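Local coordinates for universal stress protein (Archaeoglobus fulgidus, PDB 3LOQ) that binds adenosine monophosphate and belongs to the universal stress protein A family, though its cellular role is unknown, at residues L42-K47 and V165-F170; E79-A84 and K106-G111; A134-K139 and T267-S272; D211-L216 and V232-G237; A245-I250 and R280-V285. All blocks are in the same frame, centred on the assembly; numbering follows the deposited sequence. Where two conformers were deposited one is given.

In the fold
From the N terminus, helix 42-47 comes first and waits until residues 165-170 for its partner. Contact 1 thus closes a long loop of the chain. Contact 2 (79-84 with 106-111) is nested inside that loop and joins helix 75-97 to the chain entering strand 110-111. Contact 3 pairs 134-139 with 267-272, so it crosses contact 1 and lies on the opposite side of the chain's centre. It ties together two helices from different halves of the chain. Contact 4 (211-216 with 232-237) is nested inside the loop closed by contact 3, within one beta-alpha-beta unit. Contact 5 (245-250 with 280-285) crosses contact 3. It touches contact 4 through Lys-246 and contact 1 through Pro-284.

Contact 1 of 5, residues L42-K47 and V165-F170; sequences LGDFKK and VVNSLF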
# COMPACT_ATOMS: atom_id res chain seq x y z
N LEU A 42 -9.06 -6.46 -8.01
CA LEU A 42 -8.34 -6.93 -9.19
C LEU A 42 -8.69 -6.15 -10.47
O LEU A 42 -7.82 -5.85 -11.29
CB LEU A 42 -8.53 -8.43 -9.38
CG LEU A 42 -7.77 -9.30 -8.38
CD1 LEU A 42 -8.11 -10.77 -8.56
CD2 LEU A 42 -6.27 -9.08 -8.51
N GLY A 43 -9.97 -5.79 -10.63
CA GLY A 43 -10.40 -5.01 -11.79
C GLY A 43 -9.67 -3.67 -11.86
O GLY A 43 -9.18 -3.25 -12.92
N ASP A 44 -9.57 -2.99 -10.72
CA ASP A 44 -8.90 -1.70 -10.64
C ASP A 44 -7.43 -1.81 -11.04
O ASP A 44 -6.90 -0.95 -11.74
CB ASP A 44 -9.04 -1.11 -9.25
CG ASP A 44 -10.47 -0.82 -8.88
OD1 ASP A 44 -11.01 0.19 -9.39
OD2 ASP A 44 -11.06 -1.60 -8.09
N PHE A 45 -6.78 -2.87 -10.58
CA PHE A 45 -5.37 -3.04 -10.87
C PHE A 45 -5.14 -3.39 -12.33
O PHE A 45 -4.15 -2.97 -12.93
CB PHE A 45 -4.77 -4.12 -9.98
CG PHE A 45 -4.54 -3.67 -8.57
CD1 PHE A 45 -5.19 -4.29 -7.52
CD2 PHE A 45 -3.68 -2.62 -8.30
CE1 PHE A 45 -4.97 -3.88 -6.22
CE2 PHE A 45 -3.46 -2.20 -7.01
CZ PHE A 45 -4.10 -2.83 -5.97
N LYS A 46 -6.04 -4.18 -12.90
CA LYS A 46 -5.90 -4.55 -14.30
C LYS A 46 -5.96 -3.30 -15.17
O LYS A 46 -5.21 -3.17 -16.14
CB LYS A 46 -6.97 -5.55 -14.74
CG LYS A 46 -6.82 -5.99 -16.19
CD LYS A 46 -7.43 -7.35 -16.43
CE LYS A 46 -7.19 -7.79 -17.87
NZ LYS A 46 -5.76 -7.66 -18.26
N LYS A 47 -6.83 -2.37 -14.79
CA LYS A 47 -7.03 -1.16 -15.57
C LYS A 47 -5.87 -0.18 -15.50
O LYS A 47 -5.77 0.71 -16.34
CB LYS A 47 -8.37 -0.49 -15.21
CG LYS A 47 -9.58 -1.30 -15.72
CD LYS A 47 -10.90 -0.67 -15.31
CE LYS A 47 -12.10 -1.52 -15.74
NZ LYS A 47 -12.26 -2.73 -14.88
N VAL A 165 -14.48 0.82 -1.83
CA VAL A 165 -14.34 1.54 -3.09
C VAL A 165 -13.90 0.68 -4.29
O VAL A 165 -13.19 1.16 -5.18
CB VAL A 165 -13.44 2.79 -2.94
CG1 VAL A 165 -14.15 3.85 -2.11
CG2 VAL A 165 -12.09 2.42 -2.31
N VAL A 166 -14.34 -0.58 -4.34
CA VAL A 166 -14.00 -1.43 -5.48
C VAL A 166 -14.60 -0.85 -6.76
O VAL A 166 -15.67 -0.24 -6.74
CB VAL A 166 -14.41 -2.90 -5.29
CG1 VAL A 166 -13.69 -3.48 -4.06
CG2 VAL A 166 -15.90 -3.01 -5.14
N ASN A 167 -13.87 -1.02 -7.86
CA ASN A 167 -14.21 -0.40 -9.14
C ASN A 167 -14.12 1.14 -9.16
O ASN A 167 -14.40 1.78 -10.18
CB ASN A 167 -15.58 -0.90 -9.61
CG ASN A 167 -15.62 -2.40 -9.75
OD1 ASN A 167 -14.67 -3.02 -10.25
ND2 ASN A 167 -16.72 -3.02 -9.31
N SER A 168 -13.72 1.73 -8.03
CA SER A 168 -13.64 3.18 -7.91
C SER A 168 -12.31 3.60 -7.31
O SER A 168 -12.11 4.76 -6.94
CB SER A 168 -14.76 3.71 -7.03
OG SER A 168 -16.00 3.42 -7.62
N LEU A 169 -11.40 2.64 -7.20
CA LEU A 169 -10.17 2.84 -6.44
C LEU A 169 -9.45 4.16 -6.79
O LEU A 169 -9.11 4.94 -5.90
CB LEU A 169 -9.24 1.65 -6.62
CG LEU A 169 -8.00 1.70 -5.72
CD1 LEU A 169 -8.40 1.86 -4.27
CD2 LEU A 169 -7.17 0.47 -5.91
N PHE A 170 -9.25 4.41 -8.07
CA PHE A 170 -8.52 5.62 -8.46
C PHE A 170 -9.38 6.77 -8.97
O PHE A 170 -8.89 7.60 -9.72
CB PHE A 170 -7.47 5.30 -9.52
CG PHE A 170 -6.57 4.18 -9.13
CD1 PHE A 170 -5.70 4.31 -8.04
CD2 PHE A 170 -6.58 2.98 -9.84
CE1 PHE A 170 -4.85 3.26 -7.68
CE2 PHE A 170 -5.73 1.94 -9.49
CZ PHE A 170 -4.87 2.08 -8.40
O HOH W 1 -10.12 2.54 -10.41
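Asp-44, on helix 42-47, points its carboxylate into the backbone of the turn at 165-168. Val-165 opens this type II beta turn, which is closed by Ser-168 N donating to Val-165 O. Val-166 adds little, with its carbonyl carbon beside the carboxylate. Asn-167 carries the main bond: its N donates to Asp-44 OD2 at 2.9 Å, with an N-H...O angle of 143°. OD2 receives it on the syn lone pair, the side facing OD1. Asp-44 CG sits beside its own backbone N (chi1 -63°), and this swings the carboxylate towards the turn. Leu-169 N donates weakly to Asp-44 OD1 at 3.3 Å. Leu-169 CB packs 3.6 Å from Asp-44 CG, so an apolar group lies against the carboxylate. At Phe-170 a water bridges the two segments. It donates to Asp-44 OD1 at 2.7 Å and accepts from Phe-170 N at 3.1 Å. Asp-44 O lies at the edge of the Phe-170 ring, in the ring plane, 3.8 Å from Phe-170 CE2, while Leu-169 CG lies over the centre of one face. Leu-169 and Phe-170 also pack on Tyr-158 of strand 157-160. The buried Asp-44 thus pins a type II beta turn to helix 42-47, in the link between strand 157-160 and strand 172-176.

Contact 2 of 5, residues E79-A84 and K106-G111; sequences EMSEKA and KPFPAG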
# COMPACT_ATOMS: atom_id res chain seq x y z
N GLU A 79 1.95 -29.13 8.38
CA GLU A 79 0.62 -28.61 8.65
C GLU A 79 0.41 -27.38 7.77
O GLU A 79 -0.52 -27.33 6.97
CB GLU A 79 0.47 -28.21 10.12
CG GLU A 79 0.47 -29.36 11.09
CD GLU A 79 -0.93 -29.78 11.48
OE1 GLU A 79 -1.88 -28.99 11.24
OE2 GLU A 79 -1.10 -30.90 12.02
N MSE A 80 1.30 -26.40 7.92
CA MSE A 80 1.14 -25.12 7.23
C MSE A 80 1.10 -25.26 5.72
O MSE A 80 0.27 -24.65 5.06
CB MSE A 80 2.21 -24.11 7.66
CG MSE A 80 2.07 -23.64 9.10
SE MSE A 80 0.20 -23.43 9.66
CE MSE A 80 0.45 -22.06 11.03
N SER A 81 1.98 -26.10 5.17
CA SER A 81 2.04 -26.30 3.73
C SER A 81 0.76 -26.88 3.17
O SER A 81 0.33 -26.51 2.08
CB SER A 81 3.21 -27.21 3.38
OG SER A 81 4.43 -26.66 3.86
N GLU A 82 0.14 -27.80 3.92
CA GLU A 82 -1.11 -28.42 3.49
C GLU A 82 -2.26 -27.42 3.49
O GLU A 82 -3.10 -27.42 2.59
CB GLU A 82 -1.46 -29.62 4.37
CG GLU A 82 -2.92 -30.09 4.27
CD GLU A 82 -3.22 -30.90 3.01
OE1 GLU A 82 -2.78 -30.50 1.91
OE2 GLU A 82 -3.91 -31.94 3.13
N LYS A 83 -2.31 -26.57 4.51
CA LYS A 83 -3.32 -25.54 4.58
C LYS A 83 -3.22 -24.60 3.37
O LYS A 83 -4.22 -24.33 2.70
CB LYS A 83 -3.20 -24.78 5.89
CG LYS A 83 -3.45 -25.67 7.09
CD LYS A 83 -3.53 -24.88 8.39
CE LYS A 83 -4.01 -25.78 9.54
NZ LYS A 83 -5.39 -26.37 9.29
N ALA A 84 -2.02 -24.12 3.07
CA ALA A 84 -1.84 -23.24 1.91
C ALA A 84 -2.29 -23.90 0.60
O ALA A 84 -2.93 -23.26 -0.25
CB ALA A 84 -0.38 -22.76 1.81
N LYS A 106 6.65 -20.79 -5.04
CA LYS A 106 7.04 -22.06 -4.44
C LYS A 106 8.53 -22.28 -4.62
O LYS A 106 9.13 -21.79 -5.59
CB LYS A 106 6.22 -23.21 -5.03
CG LYS A 106 4.79 -23.24 -4.50
CD LYS A 106 3.97 -24.37 -5.08
CE LYS A 106 2.93 -24.84 -4.06
NZ LYS A 106 1.90 -25.69 -4.69
N PRO A 107 9.16 -22.97 -3.65
CA PRO A 107 8.50 -23.49 -2.44
C PRO A 107 8.14 -22.39 -1.45
O PRO A 107 8.64 -21.26 -1.57
CB PRO A 107 9.57 -24.39 -1.84
CG PRO A 107 10.86 -23.72 -2.23
CD PRO A 107 10.60 -23.26 -3.64
N PHE A 108 7.28 -22.70 -0.48
CA PHE A 108 6.93 -21.74 0.56
C PHE A 108 8.12 -21.47 1.45
O PHE A 108 8.61 -22.37 2.11
CB PHE A 108 5.80 -22.25 1.44
CG PHE A 108 4.58 -22.66 0.68
CD1 PHE A 108 3.92 -23.84 0.98
CD2 PHE A 108 4.08 -21.87 -0.34
CE1 PHE A 108 2.79 -24.22 0.28
CE2 PHE A 108 2.95 -22.25 -1.05
CZ PHE A 108 2.31 -23.43 -0.74
N PRO A 109 8.57 -20.21 1.50
CA PRO A 109 9.65 -19.89 2.43
C PRO A 109 9.22 -20.18 3.86
O PRO A 109 8.04 -20.00 4.19
CB PRO A 109 9.82 -18.38 2.26
CG PRO A 109 9.14 -18.03 0.95
CD PRO A 109 8.04 -19.03 0.80
N ALA A 110 10.15 -20.64 4.69
CA ALA A 110 9.92 -20.74 6.13
C ALA A 110 10.88 -19.82 6.87
O ALA A 110 12.08 -19.82 6.62
CB ALA A 110 10.08 -22.16 6.61
N GLY A 111 10.33 -19.02 7.77
CA GLY A 111 11.11 -18.07 8.53
C GLY A 111 10.25 -16.92 9.02
O GLY A 111 9.20 -17.13 9.64
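Phe-108 turns its ring towards helix 75-97, where Ser-81 and Ala-84 receive it. The contact lies in the alpha/beta fold of the universal stress protein family, where this helix covers strand 52-60 and the chain at 106-111 leads into strand 110-111.

The apolar part is the meeting of one methyl with one corner of the ring. Ala-84 CB lies 3.8 Å from both Phe-108 CZ and Phe-108 CE1. It approaches the ring obliquely. Ser-81 and Ala-84 are three residues apart, so both lie on the side of the helix that faces the ring. Phe-108 CG lies beside its own backbone N (chi1 -55°), which sends the ring across to the helix. Beyond the two segments, Phe-108 makes an edge-to-face contact with Phe-57 and also touches Ile-59. Ala-84 touches Phe-57 as well, so helix, strand and incoming loop share this cluster.

The polar groups here make no hydrogen bond between the segments. Ser-81 OG is bonded to Ile-77 O, one turn back in its own helix. Ser-81 OG brushes the ring, 4.1 Å from Phe-108 CD1.

In the backbone, a cis peptide bond precedes Pro-107. Pro-109 and Gly-111 pair with Ile-59, which ties the chain at 106-111 to strand 52-60. The bound AMP is about 9 Å from the Phe-108 side chain. On the helix backbone, Ser-81 O comes to 3.8 Å from Phe-108 CE1.

Contact 3 of 5, residues A134-K139 and T267-S272; sequences ASKFKK and TMILGS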
# COMPACT_ATOMS: atom_id res chain seq x y z
N ALA A 134 -4.76 -3.48 13.62
CA ALA A 134 -4.51 -3.53 15.06
C ALA A 134 -4.12 -2.15 15.59
O ALA A 134 -3.51 -1.34 14.87
CB ALA A 134 -3.41 -4.57 15.38
N SER A 135 -4.48 -1.88 16.83
CA SER A 135 -4.07 -0.64 17.48
C SER A 135 -2.55 -0.60 17.62
O SER A 135 -1.89 -1.64 17.53
CB SER A 135 -4.69 -0.56 18.87
OG SER A 135 -4.15 -1.61 19.66
N LYS A 136 -2.01 0.59 17.86
CA LYS A 136 -0.57 0.73 18.10
C LYS A 136 -0.13 -0.31 19.13
O LYS A 136 0.85 -1.03 18.92
CB LYS A 136 -0.22 2.15 18.58
CG LYS A 136 -0.23 3.25 17.50
CD LYS A 136 -0.05 4.61 18.18
CE LYS A 136 -0.13 5.79 17.19
NZ LYS A 136 0.51 5.44 15.88
N PHE A 137 -0.86 -0.39 20.24
CA PHE A 137 -0.52 -1.30 21.33
C PHE A 137 -0.45 -2.75 20.86
O PHE A 137 0.52 -3.45 21.15
CB PHE A 137 -1.52 -1.17 22.49
CG PHE A 137 -1.50 -2.34 23.47
CD1 PHE A 137 -0.35 -2.66 24.20
CD2 PHE A 137 -2.65 -3.10 23.69
CE1 PHE A 137 -0.34 -3.73 25.14
CE2 PHE A 137 -2.66 -4.18 24.61
CZ PHE A 137 -1.50 -4.49 25.34
N LYS A 138 -1.48 -3.20 20.14
CA LYS A 138 -1.50 -4.57 19.68
C LYS A 138 -0.41 -4.79 18.64
O LYS A 138 0.17 -5.86 18.57
CB LYS A 138 -2.88 -4.94 19.11
CG LYS A 138 -3.96 -5.14 20.17
CD LYS A 138 -3.65 -6.31 21.07
CE LYS A 138 -4.71 -6.49 22.15
NZ LYS A 138 -6.02 -6.91 21.58
N LYS A 139 -0.14 -3.79 17.81
CA LYS A 139 0.95 -3.93 16.85
C LYS A 139 2.27 -4.20 17.59
O LYS A 139 3.06 -5.07 17.22
CB LYS A 139 1.07 -2.69 15.95
CG LYS A 139 0.06 -2.64 14.81
CD LYS A 139 0.45 -1.59 13.77
CE LYS A 139 -0.57 -1.49 12.64
NZ LYS A 139 -1.73 -0.67 13.07
N THR A 267 9.47 2.87 16.35
CA THR A 267 9.33 4.31 16.23
C THR A 267 8.27 4.65 15.17
O THR A 267 7.52 5.62 15.29
CB THR A 267 10.69 4.88 15.84
OG1 THR A 267 11.43 5.13 17.05
CG2 THR A 267 10.54 6.15 15.06
N MSE A 268 8.21 3.84 14.13
CA MSE A 268 7.24 4.09 13.08
C MSE A 268 5.83 3.88 13.64
O MSE A 268 4.94 4.70 13.44
CB MSE A 268 7.50 3.17 11.90
CG MSE A 268 6.69 3.53 10.66
SE MSE A 268 6.86 2.15 9.30
CE MSE A 268 7.35 3.32 7.81
N ILE A 269 5.65 2.77 14.37
CA ILE A 269 4.35 2.42 14.93
C ILE A 269 3.87 3.47 15.91
O ILE A 269 2.72 3.90 15.88
CB ILE A 269 4.40 1.06 15.65
CG1 ILE A 269 4.50 -0.06 14.64
CG2 ILE A 269 3.17 0.87 16.50
CD1 ILE A 269 5.10 -1.35 15.20
N LEU A 270 4.78 3.89 16.78
CA LEU A 270 4.47 4.79 17.88
C LEU A 270 4.07 6.16 17.37
O LEU A 270 3.07 6.73 17.83
CB LEU A 270 5.70 4.93 18.78
CG LEU A 270 5.63 4.59 20.26
CD1 LEU A 270 4.42 3.75 20.57
CD2 LEU A 270 6.90 3.88 20.69
N GLY A 271 4.83 6.69 16.42
CA GLY A 271 4.63 8.08 16.05
C GLY A 271 4.58 8.46 14.58
O GLY A 271 4.58 9.64 14.27
N SER A 272 4.56 7.50 13.66
CA SER A 272 4.54 7.91 12.26
C SER A 272 3.15 8.37 11.82
O SER A 272 2.13 7.95 12.37
CB SER A 272 5.07 6.81 11.33
OG SER A 272 4.10 5.81 11.06
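Lys-136 reaches from the first turn of helix 136-142 to the C-terminal end of helix 265-271. Its CB packs 4.2 Å from Ile-269 CG2. Its CG lies beside the backbone N (chi1 -76°) and comes 3.4 Å from Ile-269 O. CD runs on past the carbonyl oxygens of Ile-269 and Leu-270. Lys-136 CE then approaches Leu-270 O at 3.4 Å. The Lys-136 chain is extended up to this point and bends at its last torsion, chi4, which brings NZ back to Ile-269 O. Lys-136 NZ donates to Ile-269 O at 2.7 Å, nearly in line with the C=O bond (166°). NZ also forms a salt bridge with Glu-275.

The lysine thus joins a helix from each half of this universal stress protein, close to the AMP site. The ammonium sits by the last turn of helix 265-271, where the helix dipole would probably favour a positive charge. An alanine here is likely to leave Ile-269 O without this donor and Glu-275 without this positive partner. Lys-139 also pairs with Glu-275, and Lys-139 NZ donates to Ala-134 O at 2.6 Å. The Lys-139 side chain lies about 5 Å from the bound AMP. Lys-139 CB touches Ile-269 CG2, the same methyl that meets Lys-136 CB.

Contact 4 of 5, residues D211-L216 and V232-G237; sequences DKTADL and VHIESG
Leu-216 of helix 213-225 sits on two side chains of strand 230-235, Val-232 and Ile-234. This is the tightly packed part. Leu-216 CD2 lies 3.8 Å from Ile-234 CD1, and Leu-216 CG lies 4.0 Å from Val-232 CG1. The end of the leucine is thus placed over two residues that point to the same side of the strand. Val-232 uses both branches: its CG2 comes 3.9 Å from Leu-216 O, while CG1 meets the leucine side chain. Ile-234 has CG1 beside its own backbone N (chi1 -50°), and the bend at chi2 lays CD1 against the leucine. The leucine is further covered by Tyr-177, Phe-179 and His-205, and Val-232 packs on Ile-203.

The looser side is at the start of the helix. Thr-213 and Ile-234 are both partly exposed there. The threonine offers a hydroxyl to an apolar neighbour: Thr-213 OG1 lies 3.8 Å from Ile-234 CG2. No hydrogen bond joins the two segments. Asp-211 is exposed and poorly ordered. Asp-211 OD1 accepts from Thr-213 N at 3.0 Å, forming an Asx turn just before the helix. The N-H meets OD1 from above the carboxylate plane, 54° out of it.

Further along the same helix, Glu-220 accepts from Val-232 N, a second link between helix and strand. The strand pairs in parallel with strand 200-206. Helix packing on a strand in this way is characteristic of a beta-alpha-beta crossover, here formed by strand 200-206, helix 213-225 and strand 230-235.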
# COMPACT_ATOMS: atom_id res chain seq x y z
N ASP A 211 5.95 28.46 5.40
CA ASP A 211 4.89 28.62 4.41
C ASP A 211 5.30 28.25 2.99
O ASP A 211 6.20 28.85 2.40
CB ASP A 211 4.33 30.05 4.45
CG ASP A 211 3.06 30.20 3.64
OD1 ASP A 211 3.13 30.10 2.40
OD2 ASP A 211 2.00 30.44 4.25
N LYS A 212 4.62 27.25 2.44
CA LYS A 212 4.88 26.79 1.08
C LYS A 212 3.59 26.87 0.26
O LYS A 212 3.49 26.30 -0.82
CB LYS A 212 5.48 25.38 1.11
CG LYS A 212 6.89 25.35 1.72
CD LYS A 212 7.41 23.93 1.96
CE LYS A 212 8.78 23.92 2.65
NZ LYS A 212 9.36 22.54 2.84
N THR A 213 2.61 27.59 0.79
CA THR A 213 1.33 27.76 0.11
C THR A 213 1.51 28.22 -1.33
O THR A 213 0.95 27.63 -2.25
CB THR A 213 0.43 28.79 0.85
OG1 THR A 213 -0.05 28.21 2.07
CG2 THR A 213 -0.75 29.21 -0.02
N ALA A 214 2.29 29.28 -1.52
CA ALA A 214 2.49 29.84 -2.84
C ALA A 214 2.94 28.77 -3.84
O ALA A 214 2.35 28.64 -4.92
CB ALA A 214 3.48 31.00 -2.79
N ASP A 215 3.98 28.01 -3.50
CA ASP A 215 4.48 26.96 -4.39
C ASP A 215 3.41 25.90 -4.69
O ASP A 215 3.34 25.38 -5.81
CB ASP A 215 5.71 26.29 -3.80
CG ASP A 215 6.97 27.07 -4.06
OD1 ASP A 215 6.89 28.16 -4.65
OD2 ASP A 215 8.06 26.57 -3.70
N LEU A 216 2.59 25.59 -3.70
CA LEU A 216 1.57 24.56 -3.86
C LEU A 216 0.50 25.06 -4.82
O LEU A 216 0.06 24.36 -5.71
CB LEU A 216 0.94 24.24 -2.51
CG LEU A 216 0.94 22.81 -1.97
CD1 LEU A 216 1.46 21.80 -2.97
CD2 LEU A 216 1.76 22.77 -0.69
N VAL A 232 -5.80 21.53 -4.79
CA VAL A 232 -4.79 21.59 -3.75
C VAL A 232 -5.40 22.08 -2.43
O VAL A 232 -6.19 23.01 -2.41
CB VAL A 232 -3.62 22.47 -4.21
CG1 VAL A 232 -2.92 23.08 -3.03
CG2 VAL A 232 -2.67 21.62 -5.06
N HIS A 233 -5.03 21.41 -1.33
CA HIS A 233 -5.61 21.72 -0.03
C HIS A 233 -4.52 22.01 0.98
O HIS A 233 -3.66 21.17 1.23
CB HIS A 233 -6.45 20.54 0.45
CG HIS A 233 -7.53 20.15 -0.50
ND1 HIS A 233 -8.72 20.85 -0.62
CD2 HIS A 233 -7.61 19.14 -1.40
CE1 HIS A 233 -9.48 20.28 -1.53
NE2 HIS A 233 -8.83 19.24 -2.03
N ILE A 234 -4.54 23.21 1.54
CA ILE A 234 -3.61 23.58 2.60
C ILE A 234 -4.32 23.43 3.93
O ILE A 234 -5.48 23.83 4.08
CB ILE A 234 -3.11 25.02 2.45
CG1 ILE A 234 -2.63 25.28 1.02
CG2 ILE A 234 -2.01 25.30 3.47
CD1 ILE A 234 -1.41 24.48 0.64
N GLU A 235 -3.65 22.82 4.90
CA GLU A 235 -4.31 22.50 6.15
C GLU A 235 -3.35 22.58 7.31
O GLU A 235 -2.13 22.44 7.15
CB GLU A 235 -4.94 21.11 6.10
CG GLU A 235 -5.97 20.93 5.01
CD GLU A 235 -7.22 21.78 5.23
OE1 GLU A 235 -7.36 22.35 6.33
OE2 GLU A 235 -8.05 21.85 4.30
N SER A 236 -3.93 22.80 8.48
CA SER A 236 -3.18 22.97 9.69
C SER A 236 -3.46 21.78 10.60
O SER A 236 -4.43 21.04 10.38
CB SER A 236 -3.63 24.28 10.36
OG SER A 236 -2.81 24.62 11.46
N GLY A 237 -2.62 21.57 11.60
CA GLY A 237 -2.94 20.62 12.64
C GLY A 237 -2.11 19.36 12.59
O GLY A 237 -1.10 19.30 11.90

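Contact 5 of 5, residues A245-I250 and R280-V285; sequences AKREEI and RSPVPV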
# COMPACT_ATOMS: atom_id res chain seq x y z
N ALA A 245 -9.37 13.76 7.67
CA ALA A 245 -10.47 14.70 7.61
C ALA A 245 -10.70 15.14 6.17
O ALA A 245 -11.83 15.28 5.74
CB ALA A 245 -10.19 15.90 8.49
N LYS A 246 -9.61 15.34 5.43
CA LYS A 246 -9.73 15.76 4.03
C LYS A 246 -10.32 14.63 3.22
O LYS A 246 -11.21 14.85 2.41
CB LYS A 246 -8.37 16.11 3.44
CG LYS A 246 -8.20 17.55 3.01
CD LYS A 246 -9.36 18.09 2.20
CE LYS A 246 -9.41 19.60 2.41
NZ LYS A 246 -10.80 20.17 2.36
N ARG A 247 -9.81 13.42 3.43
CA ARG A 247 -10.29 12.26 2.70
C ARG A 247 -11.82 12.16 2.80
O ARG A 247 -12.50 11.85 1.82
CB ARG A 247 -9.67 10.96 3.22
CG ARG A 247 -9.95 9.78 2.30
CD ARG A 247 -10.59 8.59 2.97
NE ARG A 247 -11.85 8.89 3.64
CZ ARG A 247 -13.05 8.83 3.06
NH1 ARG A 247 -13.16 8.49 1.79
NH2 ARG A 247 -14.14 9.10 3.75
N GLU A 248 -12.33 12.41 3.99
CA GLU A 248 -13.77 12.37 4.24
C GLU A 248 -14.45 13.53 3.51
O GLU A 248 -15.49 13.37 2.88
CB GLU A 248 -14.03 12.48 5.74
CG GLU A 248 -15.44 12.89 6.11
CD GLU A 248 -16.45 11.77 5.94
OE1 GLU A 248 -16.72 11.37 4.78
OE2 GLU A 248 -16.99 11.29 6.97
N GLU A 249 -13.83 14.69 3.58
CA GLU A 249 -14.44 15.91 3.11
C GLU A 249 -14.67 15.90 1.60
O GLU A 249 -15.65 16.44 1.13
CB GLU A 249 -13.57 17.08 3.52
CG GLU A 249 -14.23 18.42 3.46
CD GLU A 249 -13.28 19.50 3.90
OE1 GLU A 249 -12.32 19.17 4.65
OE2 GLU A 249 -13.48 20.68 3.51
N ILE A 250 -13.77 15.26 0.86
CA ILE A 250 -13.86 15.20 -0.60
C ILE A 250 -14.16 13.78 -1.07
O ILE A 250 -14.15 13.49 -2.26
CB ILE A 250 -12.54 15.59 -1.24
CG1 ILE A 250 -11.44 14.65 -0.75
CG2 ILE A 250 -12.17 17.03 -0.94
CD1 ILE A 250 -10.06 15.12 -1.11
N ARG A 280 -6.65 4.10 10.39
CA ARG A 280 -7.99 4.67 10.52
C ARG A 280 -8.63 4.95 9.17
O ARG A 280 -9.79 5.36 9.10
CB ARG A 280 -7.95 5.94 11.38
CG ARG A 280 -6.99 5.84 12.57
CD ARG A 280 -7.45 6.61 13.79
NE ARG A 280 -7.47 8.06 13.60
CZ ARG A 280 -8.56 8.80 13.75
NH1 ARG A 280 -9.70 8.23 14.10
NH2 ARG A 280 -8.50 10.12 13.55
N SER A 281 -7.89 4.72 8.10
CA SER A 281 -8.42 4.99 6.77
C SER A 281 -9.42 3.92 6.36
O SER A 281 -9.16 2.73 6.51
CB SER A 281 -7.31 5.10 5.71
OG SER A 281 -7.87 5.05 4.42
N PRO A 282 -10.57 4.36 5.83
CA PRO A 282 -11.63 3.50 5.30
C PRO A 282 -11.34 3.10 3.84
O PRO A 282 -12.12 2.32 3.26
CB PRO A 282 -12.87 4.40 5.35
CG PRO A 282 -12.37 5.80 5.64
CD PRO A 282 -10.87 5.78 5.64
N VAL A 283 -10.27 3.64 3.25
CA VAL A 283 -9.90 3.31 1.87
C VAL A 283 -8.45 2.85 1.77
O VAL A 283 -7.68 2.99 2.71
CB VAL A 283 -10.16 4.49 0.87
CG1 VAL A 283 -11.62 4.93 0.91
CG2 VAL A 283 -9.20 5.69 1.15
N PRO A 284 -8.08 2.27 0.62
CA PRO A 284 -6.72 1.73 0.60
C PRO A 284 -5.65 2.83 0.59
O PRO A 284 -5.86 3.89 0.01
CB PRO A 284 -6.69 0.90 -0.69
CG PRO A 284 -8.20 0.55 -0.94
CD PRO A 284 -8.92 1.77 -0.48
N VAL A 285 -4.53 2.58 1.26
CA VAL A 285 -3.43 3.54 1.32
C VAL A 285 -2.18 3.01 0.62
O VAL A 285 -1.68 1.94 0.94
CB VAL A 285 -3.13 3.94 2.77
CG1 VAL A 285 -2.01 4.99 2.83
CG2 VAL A 285 -4.41 4.48 3.41
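Arg-247 and Pro-282 reach for each other from opposite directions, and Pro-282 CG lies over one face of the guanidinium group. This CG of Pro-282 is 3.7 Å from Arg-247 NE and 4.0 Å from Arg-247 CZ. Val-283 instead crosses the arginine at a slant. Val-283 CG2 touches Arg-247 CD at 3.7 Å, and Val-283 CG1 lies 4.0 Å from Arg-247 NH1. The arginine starts with CG opposite its backbone N (chi1 -169°), and bends at chi2 and chi3 turn its flat end towards the proline.

Arg-247 NH1 donates to Ala-252 O, and Arg-247 NH2 forms a longer salt bridge, 3.6 Å, with Glu-248 OE1. A leucine in place of this arginine would probably leave Ala-252 O without this donor, Glu-248 without this charged mate and Pro-282 CG without the flat group beneath it. Ser-281, the first residue after helix 273-280, donates from OG to Val-283 O at 2.7 Å.

The contact joins the end of helix 239-249 to the loop between helix 273-280 and strand 285-288. Arg-247 and Ser-281 both rest on Ile-255 of strand 254-258, the parallel neighbour of strand 285-288.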